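Local coordinates for protein lovastatin nonaketide synthase, polyketide synthase component (Aspergillus terreus, PDB 7CPX) that builds the nonaketide backbone of lovastatin by iterative decarboxylative condensation, methylation, ketoreduction and dehydration, yielding carrier-bound dihydromonacolin L, at residues Asn1113-Asn1118 and Met1141-Leu1146; Ser1132-Arg1137 and Leu1167-Ser1172; Ser1149-Phe1154 and Cys1219-Phe1224; Pro1208-Ala1213 and Glu1246-Phe1251. The protein carries 2 engineered substitutions. All blocks are in the same frame, centred on the assembly; numbering follows the deposited sequence.

Overall arrangement
All four contacts belong to the dehydratase domain, in the part predicted to be its C-terminal hotdog fold. Interactions 1 and 3 are antiparallel strand pairings that involve neighbouring strands: 1140-1144 pairs with 1147-1152, and the centres lie about 14 Å apart. Interaction 3 has interactions 2 and 4 each about 11 Å away, centre to centre. Toward interaction 2 it is tied by the salt bridge from Arg-1137 NH1 to Asp-1153 OD2 (3.3 Å), toward interaction 4 by Val-1222 packing on Leu-1250. Interaction 2 reaches the predicted catalytic pair, with the Phe-1135 side chain about 4 Å, between nearest atoms, from those of both His-985 and Asp-1174; interaction 1 lies away from it.

Interaction 1 (Asn1113-Asn1118 and Met1141-Leu1146); sequences NRVNIN and MQRADL
Asn-1113 and Arg-1143 supply the clearest polar evidence for pairing: Arg-1143 N donates to Asn-1113 O at 2.9 Å with an N-H...O angle of 154°. The return bond, Asn-1113 N to Arg-1143 O, is equally short but strongly bent and therefore weak. One step on, Arg-1114 and Gln-1142 form a non-hydrogen-bonded antiparallel pair with CA atoms 4.2 Å apart. The two strand directions enclose 134°, well short of strict antiparallelism.

Apolar contacts fill in beside this backbone pairing. Val-1115 uses both branches, CG1 against Met-1141 CE (3.7 Å) and CG2 against Arg-1143 CG (3.5 Å), which chi1 of 71° sets between its backbone N and carbonyl carbon. The valine side chain lies next to that of Met-1141, both pointing the same way. Ile-1117 crosses Met-1141 at about a right angle, bringing CD1 to 3.7 Å from Met-1141 CB. Arg-1143 thus contributes its aliphatic part here, while its NH2 bonds to Ala-1183 O.

Within this chain strand 1113-1115 lies at one edge, with 1140-1144 between it and 1147-1152. Phe-1120 of the following helix packs on Val-1115 and Met-1141, and Met-1141 also meets Phe-1224 of strand 1222-1230.

Interaction 2 (Ser1132-Arg1137 and Leu1167-Ser1172); sequences SKDFRR and LLHPAS
Ala-1171 is the residue on which Phe-1135 and Asp-1134 converge, and these three lose the largest areas to the contact. The backbone of Ala-1171 meets the aromatic ring: its CA stands 3.8 Å from the centroid of the Phe-1135 ring and 19° off the ring normal, a CH-pi contact over the face, displaced toward the rim near CE2. The methyl group touches the same ring less closely (Ala-1171 CB to Phe-1135 CE1 4.1 Å) and packs at 3.6 Å on Asp-1134 CB. The same methyl also lies over one face of the His-1169 ring, near its rim.

Asp-1134 adds the polar component. His-1169 NE2 donates to Asp-1134 OD2 at 3.1 Å with an N-H...O angle of 144°. The approach is to the anti side of OD2 and well out of the carboxylate plane, which stands roughly perpendicular to the imidazole. With CG anti to the backbone N (chi1 -172°), the CB-CG bond of His-1169 is directed at Asp-1134. His-1169 occupies the N-cap position of helix 1170-1184, whose first turn is further tied by Ser-1172 OG donating to His-1169 O at 2.6 Å.

Around this core, Trp-981 packs edge-to-face with His-1169, and His-985 does the same with Phe-1135. The sequence from His-1169 to Asp-1174 reads His-Pro-x-x-x-Asp, the motif familiar from polyketide synthase dehydratases. In their double hotdog fold the helix carrying the aspartate meets the histidine of the other half, and the contact accordingly lies beside the predicted acid Asp-1174 and base His-985.

Interaction 3 (Ser1149-Phe1154 and Cys1219-Phe1224); sequences SGTLDF and CEKVAF
Phe-1224 lays its ring over the backbone of Gly-1150, whose N sits 3.4 Å above the ring plane and over the centre. Chi1 of 73° sets Phe-1224 CG between the backbone N and the carbonyl carbon, on the side of Gly-1150. Gly-1150 has no side chain to intervene, and its positive phi of 146° is readily adopted by glycine.

Along the same face Leu-1152 and Phe-1224 cross obliquely, CD2 of the leucine lying 3.7 Å from CD2 of the phenylalanine. The other leucine methyl, CD1, turns to Val-1222 CG2 at 4.0 Å. Val-1222 in turn presents CG1 to Phe-1154 CB at 3.6 Å, completing a row of apolar side chains.

On the face of Thr-1151 and Ala-1223, Thr-1151 CG2 meets CG of Lys-1221 from the adjoining loop, the side chains at about a right angle. Asp-1153 runs beside Lys-1221, but OD1 and NZ stay 5.4 Å apart, too far for a salt bridge; the carboxylate finds its ion-pair partner in Arg-1137.

The backbone bonds define the register. Gly-1150 pairs with Phe-1224 and Leu-1152 with Val-1222 through reciprocal N-H...O bonds, each 2.9 Å between N and O, in strands whose directions differ by 153°. Thr-1151 and Ala-1223 form the non-hydrogen-bonded pair between them.

Leu-1152 rests on Val-1175 and Ala-1176, and Phe-1224 on Thr-1179, all of helix 1170-1184. An antiparallel sheet with its apolar face wrapped against one long helix is the hallmark of the hotdog fold.

Interaction 4 (Pro1208-Ala1213 and Glu1246-Phe1251); sequences PSLCLA and EQTTLF
Leu-1210 overlaps Leu-1250 near its base and reaches farther along segment 1246-1251 with its tip. Its CB lies 3.5 Å from Leu-1250 CD2, whereas CD1 comes to 3.4 Å from Thr-1249 O and 4.0 Å from Thr-1248 CB. With chi2 at 175°, CD1 is anti to CA, which carries this methyl outward from the helix. The Leu-1210 and Thr-1248 side chains meet at about a right angle.

The next helical residue addresses the same leucine from another position. Cys-1211 SG is 3.6 Å from Leu-1250 CB and approaches Phe-1251 more distantly, 4.4 Å from CD1 and oblique to the ring. Leu-1250 therefore receives Leu-1210 at its CD2 methyl and Cys-1211 at its CB.

Segment 1246-1251 turns a corner at Leu-1250, and Leu-1250 and Phe-1251 both face Val-1242 in a classic beta bulge. Thr-1249 points its CB away from the helix, and its OG1 bonds to Pro-1103 O. Phe-1251 continues inward to Leu-1173 and Ala-1176 of helix 1170-1184, so the contact joins helix 1208-1217 to the beginning of a strand that lines the hotdog core.

No hydrogen bond or salt bridge links the two segments, and 254 Å² is buried between them. With no directional bond available, the contact rests on van der Waals packing, mostly apolar, in which the leucine methyl and the cysteine sulfur also touch backbone carbonyls.

Interaction 1 (Asn1113-Asn1118 and Met1141-Leu1146)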
# COMPACT_ATOMS: atom_id res chain seq x y z
N ASN A 1113 0.61 46.08 15.05
CA ASN A 1113 1.94 46.61 14.83
C ASN A 1113 2.58 45.90 13.64
O ASN A 1113 2.53 44.67 13.54
CB ASN A 1113 2.80 46.43 16.08
CG ASN A 1113 2.26 47.22 17.26
OD1 ASN A 1113 2.70 48.33 17.53
ND2 ASN A 1113 1.31 46.63 17.97
N ARG A 1114 3.16 46.70 12.74
CA ARG A 1114 3.73 46.18 11.50
C ARG A 1114 4.96 45.34 11.80
O ARG A 1114 6.03 45.87 12.11
CB ARG A 1114 4.08 47.33 10.56
CG ARG A 1114 4.54 46.89 9.18
CD ARG A 1114 5.16 48.04 8.41
NE ARG A 1114 6.35 48.55 9.08
CZ ARG A 1114 7.57 48.02 8.96
NH1 ARG A 1114 7.79 46.97 8.19
NH2 ARG A 1114 8.58 48.57 9.62
N VAL A 1115 4.81 44.02 11.71
CA VAL A 1115 5.92 43.11 11.98
C VAL A 1115 6.96 43.26 10.88
O VAL A 1115 6.68 43.02 9.70
CB VAL A 1115 5.42 41.66 12.06
CG1 VAL A 1115 6.59 40.70 12.13
CG2 VAL A 1115 4.49 41.49 13.25
N ASN A 1116 8.17 43.67 11.27
CA ASN A 1116 9.27 43.73 10.32
C ASN A 1116 9.59 42.32 9.87
O ASN A 1116 10.15 41.52 10.63
CB ASN A 1116 10.48 44.40 10.97
CG ASN A 1116 11.63 44.59 10.00
OD1 ASN A 1116 11.73 43.90 8.98
ND2 ASN A 1116 12.52 45.53 10.31
N ILE A 1117 9.24 42.01 8.62
CA ILE A 1117 9.38 40.64 8.13
C ILE A 1117 10.83 40.18 8.24
O ILE A 1117 11.10 39.04 8.65
CB ILE A 1117 8.87 40.54 6.68
CG1 ILE A 1117 7.38 40.87 6.61
CG2 ILE A 1117 9.15 39.16 6.12
CD1 ILE A 1117 6.50 39.96 7.45
N ASN A 1118 11.78 41.04 7.88
CA ASN A 1118 13.18 40.67 8.00
C ASN A 1118 13.54 40.37 9.45
O ASN A 1118 14.17 39.36 9.75
CB ASN A 1118 14.06 41.79 7.45
CG ASN A 1118 13.87 42.01 5.96
OD1 ASN A 1118 14.55 41.40 5.14
ND2 ASN A 1118 12.92 42.87 5.61
N MET A 1141 3.37 41.40 7.28
CA MET A 1141 2.57 40.93 8.40
C MET A 1141 2.47 42.02 9.44
O MET A 1141 3.30 42.92 9.52
CB MET A 1141 3.16 39.65 9.01
CG MET A 1141 2.32 39.06 10.13
SD MET A 1141 2.85 37.41 10.63
CE MET A 1141 4.51 37.74 11.20
N GLN A 1142 1.42 41.93 10.25
CA GLN A 1142 1.20 42.86 11.35
C GLN A 1142 0.40 42.15 12.42
O GLN A 1142 -0.59 41.47 12.11
CB GLN A 1142 0.48 44.12 10.86
CG GLN A 1142 -0.81 43.86 10.10
CD GLN A 1142 -0.60 43.85 8.60
OE1 GLN A 1142 0.23 43.11 8.08
NE2 GLN A 1142 -1.36 44.68 7.89
N ARG A 1143 0.82 42.30 13.68
CA ARG A 1143 0.29 41.49 14.77
C ARG A 1143 -0.18 42.37 15.92
O ARG A 1143 0.37 43.44 16.18
CB ARG A 1143 1.34 40.51 15.30
CG ARG A 1143 2.48 41.18 16.07
CD ARG A 1143 3.35 40.17 16.76
NE ARG A 1143 2.59 39.33 17.68
CZ ARG A 1143 2.17 39.72 18.88
NH1 ARG A 1143 2.42 40.94 19.33
NH2 ARG A 1143 1.49 38.87 19.63
N ALA A 1144 -1.20 41.88 16.63
CA ALA A 1144 -1.65 42.50 17.87
C ALA A 1144 -2.79 41.66 18.44
O ALA A 1144 -3.41 40.86 17.74
CB ALA A 1144 -2.13 43.94 17.65
N ASP A 1145 -3.04 41.86 19.74
CA ASP A 1145 -4.16 41.22 20.42
C ASP A 1145 -4.15 39.71 20.21
O ASP A 1145 -5.18 39.09 19.94
CB ASP A 1145 -5.49 41.82 19.96
CG ASP A 1145 -5.57 43.31 20.21
OD1 ASP A 1145 -4.62 43.88 20.78
OD2 ASP A 1145 -6.60 43.92 19.84
N LEU A 1146 -2.96 39.12 20.33
CA LEU A 1146 -2.80 37.68 20.12
C LEU A 1146 -3.31 37.28 18.74
O LEU A 1146 -3.95 36.24 18.56
CB LEU A 1146 -3.51 36.88 21.21
CG LEU A 1146 -3.18 35.40 21.30
CD1 LEU A 1146 -1.69 35.19 21.47
CD2 LEU A 1146 -3.94 34.75 22.45

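Interaction 2 (Ser1132-Arg1137 and Leu1167-Ser1172)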
# COMPACT_ATOMS: atom_id res chain seq x y z
N SER A 1132 14.09 29.99 4.58
CA SER A 1132 14.87 30.60 3.52
C SER A 1132 14.05 30.62 2.23
O SER A 1132 13.08 29.88 2.08
CB SER A 1132 16.19 29.87 3.30
OG SER A 1132 16.98 29.88 4.47
N LYS A 1133 14.50 31.46 1.30
CA LYS A 1133 13.90 31.60 -0.03
C LYS A 1133 12.38 31.51 -0.00
O LYS A 1133 11.71 32.40 0.52
CB LYS A 1133 14.51 30.57 -1.00
CG LYS A 1133 14.69 29.15 -0.45
CD LYS A 1133 15.52 28.29 -1.39
CE LYS A 1133 14.83 28.05 -2.72
NZ LYS A 1133 15.74 27.39 -3.70
N ASP A 1134 11.81 30.43 -0.57
CA ASP A 1134 10.37 30.38 -0.75
C ASP A 1134 9.62 30.43 0.58
O ASP A 1134 8.46 30.86 0.62
CB ASP A 1134 9.99 29.11 -1.51
CG ASP A 1134 10.56 29.08 -2.91
OD1 ASP A 1134 11.25 30.04 -3.29
OD2 ASP A 1134 10.32 28.09 -3.63
N PHE A 1135 10.26 30.00 1.67
CA PHE A 1135 9.61 30.00 2.97
C PHE A 1135 9.75 31.32 3.71
O PHE A 1135 9.20 31.47 4.80
CB PHE A 1135 10.17 28.85 3.82
CG PHE A 1135 9.78 27.49 3.32
CD1 PHE A 1135 10.44 26.92 2.25
CD2 PHE A 1135 8.73 26.80 3.90
CE1 PHE A 1135 10.08 25.68 1.77
CE2 PHE A 1135 8.36 25.55 3.43
CZ PHE A 1135 9.04 24.99 2.36
N ARG A 1136 10.48 32.28 3.13
CA ARG A 1136 10.45 33.67 3.58
C ARG A 1136 9.49 34.51 2.75
O ARG A 1136 9.63 35.74 2.71
CB ARG A 1136 11.85 34.27 3.54
CG ARG A 1136 12.83 33.66 4.53
CD ARG A 1136 14.20 34.30 4.39
NE ARG A 1136 14.16 35.73 4.70
CZ ARG A 1136 14.60 36.28 5.83
NH1 ARG A 1136 15.15 35.55 6.79
NH2 ARG A 1136 14.49 37.59 6.00
N ARG A 1137 8.53 33.87 2.08
CA ARG A 1137 7.62 34.53 1.16
C ARG A 1137 6.53 35.33 1.85
O ARG A 1137 5.58 35.75 1.19
CB ARG A 1137 6.99 33.49 0.23
CG ARG A 1137 7.85 33.11 -0.96
CD ARG A 1137 7.78 34.15 -2.06
NE ARG A 1137 8.40 33.68 -3.30
CZ ARG A 1137 8.23 34.26 -4.48
NH1 ARG A 1137 7.46 35.32 -4.63
NH2 ARG A 1137 8.85 33.75 -5.54
N LEU A 1167 -2.31 22.49 -5.71
CA LEU A 1167 -3.20 23.28 -4.88
C LEU A 1167 -2.43 24.34 -4.11
O LEU A 1167 -2.78 25.52 -4.11
CB LEU A 1167 -3.96 22.37 -3.91
CG LEU A 1167 -4.95 21.40 -4.54
CD1 LEU A 1167 -5.51 20.47 -3.49
CD2 LEU A 1167 -6.06 22.17 -5.23
N LEU A 1168 -1.36 23.92 -3.44
CA LEU A 1168 -0.57 24.81 -2.60
C LEU A 1168 0.91 24.54 -2.81
O LEU A 1168 1.33 23.39 -2.92
CB LEU A 1168 -0.91 24.62 -1.12
CG LEU A 1168 -2.20 25.24 -0.60
CD1 LEU A 1168 -2.54 24.68 0.76
CD2 LEU A 1168 -2.07 26.75 -0.53
N HIS A 1169 1.68 25.61 -2.87
CA HIS A 1169 3.12 25.49 -2.70
C HIS A 1169 3.39 25.36 -1.21
O HIS A 1169 3.09 26.28 -0.45
CB HIS A 1169 3.82 26.71 -3.28
CG HIS A 1169 5.31 26.60 -3.33
ND1 HIS A 1169 6.03 25.71 -2.55
CD2 HIS A 1169 6.23 27.27 -4.07
CE1 HIS A 1169 7.32 25.84 -2.81
NE2 HIS A 1169 7.47 26.78 -3.73
N PRO A 1170 3.95 24.23 -0.75
CA PRO A 1170 4.14 24.05 0.70
C PRO A 1170 4.82 25.23 1.36
O PRO A 1170 4.67 25.44 2.57
CB PRO A 1170 5.00 22.78 0.77
CG PRO A 1170 4.59 22.01 -0.42
CD PRO A 1170 4.33 23.02 -1.50
N ALA A 1171 5.57 26.02 0.59
CA ALA A 1171 6.15 27.24 1.12
C ALA A 1171 5.07 28.22 1.56
O ALA A 1171 5.16 28.81 2.64
CB ALA A 1171 7.06 27.88 0.08
N SER A 1172 4.03 28.40 0.73
CA SER A 1172 2.97 29.33 1.08
C SER A 1172 2.21 28.88 2.32
O SER A 1172 1.92 29.69 3.21
CB SER A 1172 2.01 29.50 -0.10
OG SER A 1172 1.39 28.27 -0.43

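Interaction 3 (Ser1149-Phe1154 and Cys1219-Phe1224)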
# COMPACT_ATOMS: atom_id res chain seq x y z
N SER A 1149 -2.08 39.32 10.86
CA SER A 1149 -2.70 39.40 9.55
C SER A 1149 -1.68 39.97 8.58
O SER A 1149 -0.55 40.31 8.97
CB SER A 1149 -3.97 40.25 9.58
OG SER A 1149 -4.54 40.36 8.29
N GLY A 1150 -2.07 40.07 7.33
CA GLY A 1150 -1.21 40.69 6.34
C GLY A 1150 -1.39 40.01 4.99
O GLY A 1150 -2.49 39.60 4.63
N THR A 1151 -0.28 39.90 4.26
CA THR A 1151 -0.29 39.31 2.93
C THR A 1151 0.93 38.42 2.78
O THR A 1151 2.05 38.83 3.10
CB THR A 1151 -0.29 40.38 1.84
OG1 THR A 1151 -1.27 41.38 2.16
CG2 THR A 1151 -0.62 39.77 0.49
N LEU A 1152 0.72 37.20 2.29
CA LEU A 1152 1.78 36.26 2.00
C LEU A 1152 1.69 35.86 0.53
O LEU A 1152 0.60 35.78 -0.03
CB LEU A 1152 1.70 35.02 2.90
CG LEU A 1152 0.42 34.18 2.81
CD1 LEU A 1152 0.53 33.11 1.74
CD2 LEU A 1152 0.11 33.55 4.15
N ASP A 1153 2.85 35.61 -0.08
CA ASP A 1153 2.89 35.28 -1.50
C ASP A 1153 2.35 33.87 -1.71
O ASP A 1153 2.94 32.89 -1.24
CB ASP A 1153 4.31 35.41 -2.03
CG ASP A 1153 4.84 36.82 -1.94
OD1 ASP A 1153 4.07 37.73 -1.56
OD2 ASP A 1153 6.04 37.03 -2.24
N PHE A 1154 1.23 33.76 -2.42
CA PHE A 1154 0.67 32.47 -2.80
C PHE A 1154 1.44 31.92 -4.01
O PHE A 1154 0.91 31.71 -5.10
CB PHE A 1154 -0.81 32.60 -3.11
CG PHE A 1154 -1.56 31.30 -3.08
CD1 PHE A 1154 -2.08 30.82 -1.89
CD2 PHE A 1154 -1.74 30.57 -4.23
CE1 PHE A 1154 -2.77 29.63 -1.86
CE2 PHE A 1154 -2.43 29.37 -4.20
CZ PHE A 1154 -2.95 28.90 -3.01
N CYS A 1219 -1.14 36.82 -9.76
CA CYS A 1219 -0.95 37.67 -8.59
C CYS A 1219 -0.10 36.97 -7.54
O CYS A 1219 0.80 37.58 -6.95
CB CYS A 1219 -2.31 38.05 -8.00
SG CYS A 1219 -3.30 36.64 -7.44
N GLU A 1220 -0.35 35.68 -7.32
CA GLU A 1220 0.42 34.85 -6.38
C GLU A 1220 0.75 35.62 -5.11
O GLU A 1220 1.86 35.51 -4.58
CB GLU A 1220 1.70 34.34 -7.05
CG GLU A 1220 2.69 35.41 -7.46
CD GLU A 1220 3.92 34.84 -8.14
OE1 GLU A 1220 3.83 33.70 -8.66
OE2 GLU A 1220 4.96 35.52 -8.16
N LYS A 1221 -0.21 36.39 -4.61
CA LYS A 1221 -0.03 37.14 -3.37
C LYS A 1221 -1.40 37.33 -2.75
O LYS A 1221 -2.22 38.09 -3.28
CB LYS A 1221 0.66 38.47 -3.62
CG LYS A 1221 0.96 39.26 -2.37
CD LYS A 1221 2.04 40.31 -2.59
CE LYS A 1221 1.61 41.36 -3.60
NZ LYS A 1221 2.66 42.40 -3.79
N VAL A 1222 -1.66 36.65 -1.64
CA VAL A 1222 -2.98 36.56 -1.05
C VAL A 1222 -2.91 37.03 0.40
O VAL A 1222 -1.90 36.85 1.09
CB VAL A 1222 -3.54 35.13 -1.12
CG1 VAL A 1222 -3.65 34.67 -2.57
CG2 VAL A 1222 -2.67 34.18 -0.32
N ALA A 1223 -4.01 37.62 0.86
CA ALA A 1223 -4.07 38.13 2.22
C ALA A 1223 -4.34 36.99 3.19
O ALA A 1223 -4.74 35.89 2.81
CB ALA A 1223 -5.13 39.21 2.34
N PHE A 1224 -4.13 37.27 4.47
CA PHE A 1224 -4.30 36.26 5.50
C PHE A 1224 -4.62 36.93 6.83
O PHE A 1224 -4.19 38.05 7.10
CB PHE A 1224 -3.04 35.40 5.66
CG PHE A 1224 -1.90 36.12 6.33
CD1 PHE A 1224 -1.78 36.12 7.71
CD2 PHE A 1224 -0.95 36.79 5.58
CE1 PHE A 1224 -0.74 36.78 8.33
CE2 PHE A 1224 0.10 37.45 6.20
CZ PHE A 1224 0.20 37.45 7.57

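Interaction 4 (Pro1208-Ala1213 and Glu1246-Phe1251)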
# COMPACT_ATOMS: atom_id res chain seq x y z
N PRO A 1208 -10.07 24.12 -3.41
CA PRO A 1208 -9.10 23.91 -4.49
C PRO A 1208 -9.34 24.80 -5.70
O PRO A 1208 -8.38 25.25 -6.34
CB PRO A 1208 -9.27 22.42 -4.83
CG PRO A 1208 -10.65 22.11 -4.39
CD PRO A 1208 -10.88 22.92 -3.16
N SER A 1209 -10.60 25.06 -6.04
CA SER A 1209 -10.89 25.93 -7.18
C SER A 1209 -10.26 27.30 -6.99
O SER A 1209 -9.57 27.80 -7.88
CB SER A 1209 -12.40 26.05 -7.36
OG SER A 1209 -12.72 26.91 -8.45
N LEU A 1210 -10.47 27.91 -5.82
CA LEU A 1210 -9.94 29.25 -5.58
C LEU A 1210 -8.42 29.23 -5.52
O LEU A 1210 -7.76 30.16 -6.02
CB LEU A 1210 -10.52 29.81 -4.29
CG LEU A 1210 -12.03 30.03 -4.28
CD1 LEU A 1210 -12.49 30.49 -2.91
CD2 LEU A 1210 -12.43 31.04 -5.34
N CYS A 1211 -7.83 28.21 -4.90
CA CYS A 1211 -6.38 28.14 -4.82
C CYS A 1211 -5.75 28.02 -6.20
O CYS A 1211 -4.78 28.71 -6.52
CB CYS A 1211 -5.95 26.97 -3.94
SG CYS A 1211 -6.31 27.20 -2.19
N LEU A 1212 -6.31 27.15 -7.05
CA LEU A 1212 -5.80 27.02 -8.41
C LEU A 1212 -6.00 28.30 -9.19
O LEU A 1212 -5.13 28.71 -9.98
CB LEU A 1212 -6.48 25.84 -9.11
CG LEU A 1212 -6.24 24.47 -8.48
CD1 LEU A 1212 -7.14 23.43 -9.11
CD2 LEU A 1212 -4.78 24.06 -8.60
N ALA A 1213 -7.15 28.96 -9.00
CA ALA A 1213 -7.40 30.21 -9.70
C ALA A 1213 -6.38 31.27 -9.31
O ALA A 1213 -5.86 32.00 -10.17
CB ALA A 1213 -8.82 30.70 -9.40
N GLU A 1246 -10.13 39.60 -3.53
CA GLU A 1246 -11.56 39.81 -3.37
C GLU A 1246 -12.08 39.32 -2.03
O GLU A 1246 -13.29 39.39 -1.79
CB GLU A 1246 -12.33 39.13 -4.50
CG GLU A 1246 -12.08 37.63 -4.64
CD GLU A 1246 -10.92 37.31 -5.56
OE1 GLU A 1246 -10.15 38.23 -5.89
OE2 GLU A 1246 -10.77 36.13 -5.94
N GLN A 1247 -11.20 38.83 -1.15
CA GLN A 1247 -11.53 38.41 0.20
C GLN A 1247 -12.24 37.06 0.25
O GLN A 1247 -12.87 36.73 1.26
CB GLN A 1247 -12.39 39.47 0.91
CG GLN A 1247 -12.31 39.41 2.43
CD GLN A 1247 -12.86 40.65 3.09
OE1 GLN A 1247 -13.67 41.37 2.51
NE2 GLN A 1247 -12.42 40.91 4.32
N THR A 1248 -12.16 36.27 -0.82
CA THR A 1248 -12.66 34.91 -0.79
C THR A 1248 -11.62 34.00 -0.16
O THR A 1248 -10.43 34.07 -0.50
CB THR A 1248 -13.00 34.43 -2.20
OG1 THR A 1248 -11.89 34.69 -3.08
CG2 THR A 1248 -14.24 35.13 -2.73
N THR A 1249 -12.06 33.13 0.75
CA THR A 1249 -11.15 32.30 1.52
C THR A 1249 -10.66 31.14 0.66
O THR A 1249 -11.42 30.22 0.35
CB THR A 1249 -11.84 31.78 2.78
OG1 THR A 1249 -12.35 32.89 3.54
CG2 THR A 1249 -10.87 30.99 3.63
N LEU A 1250 -9.38 31.19 0.27
CA LEU A 1250 -8.78 30.07 -0.44
C LEU A 1250 -8.69 28.85 0.47
O LEU A 1250 -9.12 27.75 0.10
CB LEU A 1250 -7.39 30.45 -0.94
CG LEU A 1250 -7.24 31.82 -1.61
CD1 LEU A 1250 -5.80 32.05 -2.01
CD2 LEU A 1250 -8.15 31.92 -2.82
N PHE A 1251 -8.14 29.04 1.67
CA PHE A 1251 -8.09 27.97 2.65
C PHE A 1251 -7.95 28.59 4.03
O PHE A 1251 -7.50 29.73 4.19
CB PHE A 1251 -6.94 27.00 2.37
CG PHE A 1251 -5.59 27.53 2.74
CD1 PHE A 1251 -4.84 28.25 1.83
CD2 PHE A 1251 -5.06 27.31 4.00
CE1 PHE A 1251 -3.59 28.73 2.16
CE2 PHE A 1251 -3.82 27.79 4.34
CZ PHE A 1251 -3.08 28.50 3.42